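Local coordinates for TlmII (Streptoalloteichus hindustanus, PDB 4HVM), which takes part in tallysomycin biosynthesis as a condensation-domain protein related to nonribosomal peptide synthetases, and probably binds phosphopantetheine-carried substrates, at residues A16-R21 and V330-Y335. Sequence-based numbering, arbitrary orientation.
Sequences ASFLQR and VHYLPY
Phe18 and Tyr332 reach for each other from opposite directions, and their first torsions set this up. Phe18 has its CG wedged on the side of CA between N and C (chi1 76°), which throws the ring off the first turn of helix 18-27 toward the 330-335 loop. The Tyr332 side chain is extended, with CG opposite its own N (chi1 170°), and carries its ring out to meet it. The phenol oxygen arrives at the edge of the phenylalanine ring and near its plane, with Tyr332 OH 3.8 Å from Phe18 CE2; this is van der Waals contact, and the hydroxyl finds its polar partner in Asp298, to which it is hydrogen-bonded. Asp298 OD2 also accepts a hydrogen bond from the backbone N-H of Tyr335, so one acid fixes both the phenol and the start of helix 335-344. Pro334, the N-cap residue of that helix, crosses Phe18 at about a right angle, and its CG touches the ring obliquely, 4.0 Å from Phe18 CE2. Its backbone N also lies over one face of the Tyr332 ring, toward the rim. On the other segment, Leu19 packs its CG against a face of the Phe18 ring. Ser17 stands at the N-cap position, and its backbone N-H donates nearly straight (165°) to a lone pair of Gln20 OE1, 2.9 Å from Ser17 N, tying the Gln20 side chain back to the helix start. Arg21 NE reaches back to Ala16 O, 3.2 Å away and above the carbonyl plane. His180 and Pro181 add further contacts to Phe18. The small buried patch, about 110 Å², joins the N-terminal helix to the turn between helices 314-330 and 335-344, consistent with a bridge between the two halves of the V-shaped, chloramphenicol-acetyltransferase-like condensation-domain fold.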
ATOM      1  N   ALA A  16      17.411  10.953  -5.477  1.00 32.41           N
ATOM      2  CA  ALA A  16      16.198  10.248  -5.080  1.00 21.18           C
ATOM      3  C   ALA A  16      15.048  11.224  -4.877  1.00 28.03           C
ATOM      4  O   ALA A  16      15.260  12.371  -4.485  1.00 30.62           O
ATOM      5  CB  ALA A  16      16.439   9.447  -3.816  1.00 21.27           C
ATOM      6  N   SER A  17      13.829  10.758  -5.133  1.00 26.23           N
ATOM      7  CA  SER A  17      12.639  11.592  -4.985  1.00 28.48           C
ATOM      8  C   SER A  17      12.277  11.813  -3.516  1.00 28.88           C
ATOM      9  O   SER A  17      12.871  11.209  -2.624  1.00 33.05           O
ATOM     10  CB  SER A  17      11.452  10.985  -5.739  1.00 31.82           C
ATOM     11  OG  SER A  17      11.037   9.763  -5.155  1.00 36.24           O
ATOM     12  N   PHE A  18      11.292  12.671  -3.272  1.00 26.60           N
ATOM     13  CA  PHE A  18      10.920  13.044  -1.908  1.00 26.35           C
ATOM     14  C   PHE A  18      10.227  11.919  -1.131  1.00 29.72           C
ATOM     15  O   PHE A  18      10.324  11.852   0.097  1.00 32.11           O
ATOM     16  CB  PHE A  18      10.057  14.308  -1.920  1.00 22.19           C
ATOM     17  CG  PHE A  18       8.635  14.075  -2.340  1.00 16.96           C
ATOM     18  CD1 PHE A  18       8.306  13.839  -3.667  1.00 18.87           C
ATOM     19  CD2 PHE A  18       7.621  14.110  -1.400  1.00 15.78           C
ATOM     20  CE1 PHE A  18       6.982  13.632  -4.041  1.00 16.57           C
ATOM     21  CE2 PHE A  18       6.305  13.907  -1.765  1.00 13.98           C
ATOM     22  CZ  PHE A  18       5.983  13.667  -3.085  1.00 10.39           C
ATOM     23  N   LEU A  19       9.531  11.041  -1.844  1.00 20.72           N
ATOM     24  CA  LEU A  19       8.888   9.890  -1.217  1.00 16.27           C
ATOM     25  C   LEU A  19       9.908   8.797  -0.929  1.00 22.34           C
ATOM     26  O   LEU A  19       9.765   8.038   0.029  1.00 23.95           O
ATOM     27  CB  LEU A  19       7.765   9.344  -2.102  1.00 13.98           C
ATOM     28  CG  LEU A  19       6.511  10.221  -2.198  1.00 18.45           C
ATOM     29  CD1 LEU A  19       5.501   9.623  -3.163  1.00 15.16           C
ATOM     30  CD2 LEU A  19       5.888  10.446  -0.823  1.00  8.48           C
ATOM     31  N   GLN A  20      10.935   8.720  -1.770  1.00 25.06           N
ATOM     32  CA  GLN A  20      12.036   7.787  -1.555  1.00 25.92           C
ATOM     33  C   GLN A  20      12.893   8.239  -0.379  1.00 22.90           C
ATOM     34  O   GLN A  20      13.269   7.433   0.469  1.00 25.85           O
ATOM     35  CB  GLN A  20      12.892   7.661  -2.815  1.00 15.62           C
ATOM     36  CG  GLN A  20      12.218   6.904  -3.941  1.00 14.54           C
ATOM     37  CD  GLN A  20      13.050   6.885  -5.199  1.00 17.87           C
ATOM     38  OE1 GLN A  20      13.687   7.878  -5.550  1.00 19.28           O
ATOM     39  NE2 GLN A  20      13.055   5.752  -5.888  1.00 15.60           N
ATOM     40  N   ARG A  21      13.199   9.533  -0.340  1.00 23.85           N
ATOM     41  CA  ARG A  21      13.930  10.121   0.777  1.00 18.47           C
ATOM     42  C   ARG A  21      13.175   9.925   2.089  1.00 29.63           C
ATOM     43  O   ARG A  21      13.765   9.577   3.112  1.00 31.50           O
ATOM     44  CB  ARG A  21      14.170  11.615   0.532  1.00 19.38           C
ATOM     45  CG  ARG A  21      15.550  11.950  -0.025  1.00 25.93           C
ATOM     46  CD  ARG A  21      15.716  13.446  -0.292  1.00 28.25           C
ATOM     47  NE  ARG A  21      15.188  13.834  -1.600  1.00 43.99           N
ATOM     48  CZ  ARG A  21      14.157  14.654  -1.789  1.00 52.26           C
ATOM     49  NH1 ARG A  21      13.531  15.194  -0.753  1.00 53.82           N
ATOM     50  NH2 ARG A  21      13.757  14.941  -3.021  1.00 52.99           N
ATOM     51  N   VAL A 330      -6.418  18.952   0.960  1.00 11.90           N
ATOM     52  CA  VAL A 330      -6.273  20.347   0.546  1.00 15.35           C
ATOM     53  C   VAL A 330      -4.993  20.951   1.117  1.00 18.80           C
ATOM     54  O   VAL A 330      -4.261  21.657   0.419  1.00 23.22           O
ATOM     55  CB  VAL A 330      -7.489  21.200   0.983  1.00 12.12           C
ATOM     56  CG1 VAL A 330      -7.150  22.683   0.949  1.00 10.79           C
ATOM     57  CG2 VAL A 330      -8.684  20.909   0.100  1.00  9.79           C
ATOM     58  N   HIS A 331      -4.719  20.648   2.383  1.00 18.97           N
ATOM     59  CA  HIS A 331      -3.513  21.134   3.050  1.00 18.64           C
ATOM     60  C   HIS A 331      -2.439  20.052   3.121  1.00 15.47           C
ATOM     61  O   HIS A 331      -1.823  19.839   4.168  1.00 15.10           O
ATOM     62  CB  HIS A 331      -3.849  21.635   4.455  1.00 16.11           C
ATOM     63  CG  HIS A 331      -4.923  22.676   4.480  1.00 22.42           C
ATOM     64  ND1 HIS A 331      -6.261  22.365   4.600  1.00 22.84           N
ATOM     65  CD2 HIS A 331      -4.859  24.026   4.387  1.00 22.21           C
ATOM     66  CE1 HIS A 331      -6.973  23.478   4.589  1.00 20.38           C
ATOM     67  NE2 HIS A 331      -6.146  24.500   4.462  1.00 16.61           N
ATOM     68  N   TYR A 332      -2.214  19.384   1.996  1.00 14.81           N
ATOM     69  CA  TYR A 332      -1.293  18.255   1.936  1.00 13.64           C
ATOM     70  C   TYR A 332       0.130  18.609   2.353  1.00 14.18           C
ATOM     71  O   TYR A 332       0.675  19.643   1.964  1.00 17.21           O
ATOM     72  CB  TYR A 332      -1.293  17.628   0.538  1.00 11.71           C
ATOM     73  CG  TYR A 332      -0.204  16.599   0.322  1.00 10.61           C
ATOM     74  CD1 TYR A 332      -0.284  15.341   0.908  1.00 18.95           C
ATOM     75  CD2 TYR A 332       0.899  16.882  -0.474  1.00 10.83           C
ATOM     76  CE1 TYR A 332       0.707  14.395   0.713  1.00 18.94           C
ATOM     77  CE2 TYR A 332       1.896  15.943  -0.676  1.00 14.61           C
ATOM     78  CZ  TYR A 332       1.792  14.701  -0.078  1.00 22.71           C
ATOM     79  OH  TYR A 332       2.774  13.759  -0.268  1.00 26.08           O
ATOM     80  N   LEU A 333       0.708  17.736   3.169  1.00 16.06           N
ATOM     81  CA  LEU A 333       2.114  17.796   3.540  1.00 17.97           C
ATOM     82  C   LEU A 333       2.589  16.352   3.644  1.00 18.12           C
ATOM     83  O   LEU A 333       1.952  15.543   4.326  1.00 23.35           O
ATOM     84  CB  LEU A 333       2.291  18.517   4.876  1.00 16.50           C
ATOM     85  CG  LEU A 333       3.724  18.738   5.366  1.00 18.65           C
ATOM     86  CD1 LEU A 333       4.430  19.800   4.535  1.00 14.94           C
ATOM     87  CD2 LEU A 333       3.743  19.105   6.842  1.00 18.74           C
ATOM     88  N   PRO A 334       3.689  16.018   2.949  1.00 13.94           N
ATOM     89  CA  PRO A 334       4.216  14.650   2.897  1.00 16.97           C
ATOM     90  C   PRO A 334       4.305  14.003   4.278  1.00 22.26           C
ATOM     91  O   PRO A 334       4.723  14.651   5.240  1.00 22.44           O
ATOM     92  CB  PRO A 334       5.610  14.844   2.300  1.00 13.64           C
ATOM     93  CG  PRO A 334       5.477  16.056   1.446  1.00 16.13           C
ATOM     94  CD  PRO A 334       4.524  16.961   2.184  1.00 17.10           C
ATOM     95  N   TYR A 335       3.898  12.738   4.360  1.00 17.29           N
ATOM     96  CA  TYR A 335       3.804  12.029   5.633  1.00 15.60           C
ATOM     97  C   TYR A 335       5.102  12.058   6.426  1.00 16.86           C
ATOM     98  O   TYR A 335       5.080  12.178   7.649  1.00 21.88           O
ATOM     99  CB  TYR A 335       3.362  10.583   5.411  1.00 16.41           C
ATOM    100  CG  TYR A 335       3.124   9.810   6.687  1.00 10.79           C
ATOM    101  CD1 TYR A 335       1.934   9.941   7.384  1.00 17.61           C
ATOM    102  CD2 TYR A 335       4.087   8.944   7.190  1.00 11.40           C
ATOM    103  CE1 TYR A 335       1.709   9.236   8.547  1.00 18.86           C
ATOM    104  CE2 TYR A 335       3.872   8.234   8.356  1.00 11.64           C
ATOM    105  CZ  TYR A 335       2.681   8.383   9.029  1.00 28.24           C
ATOM    106  OH  TYR A 335       2.461   7.680  10.191  1.00 35.58           O
TER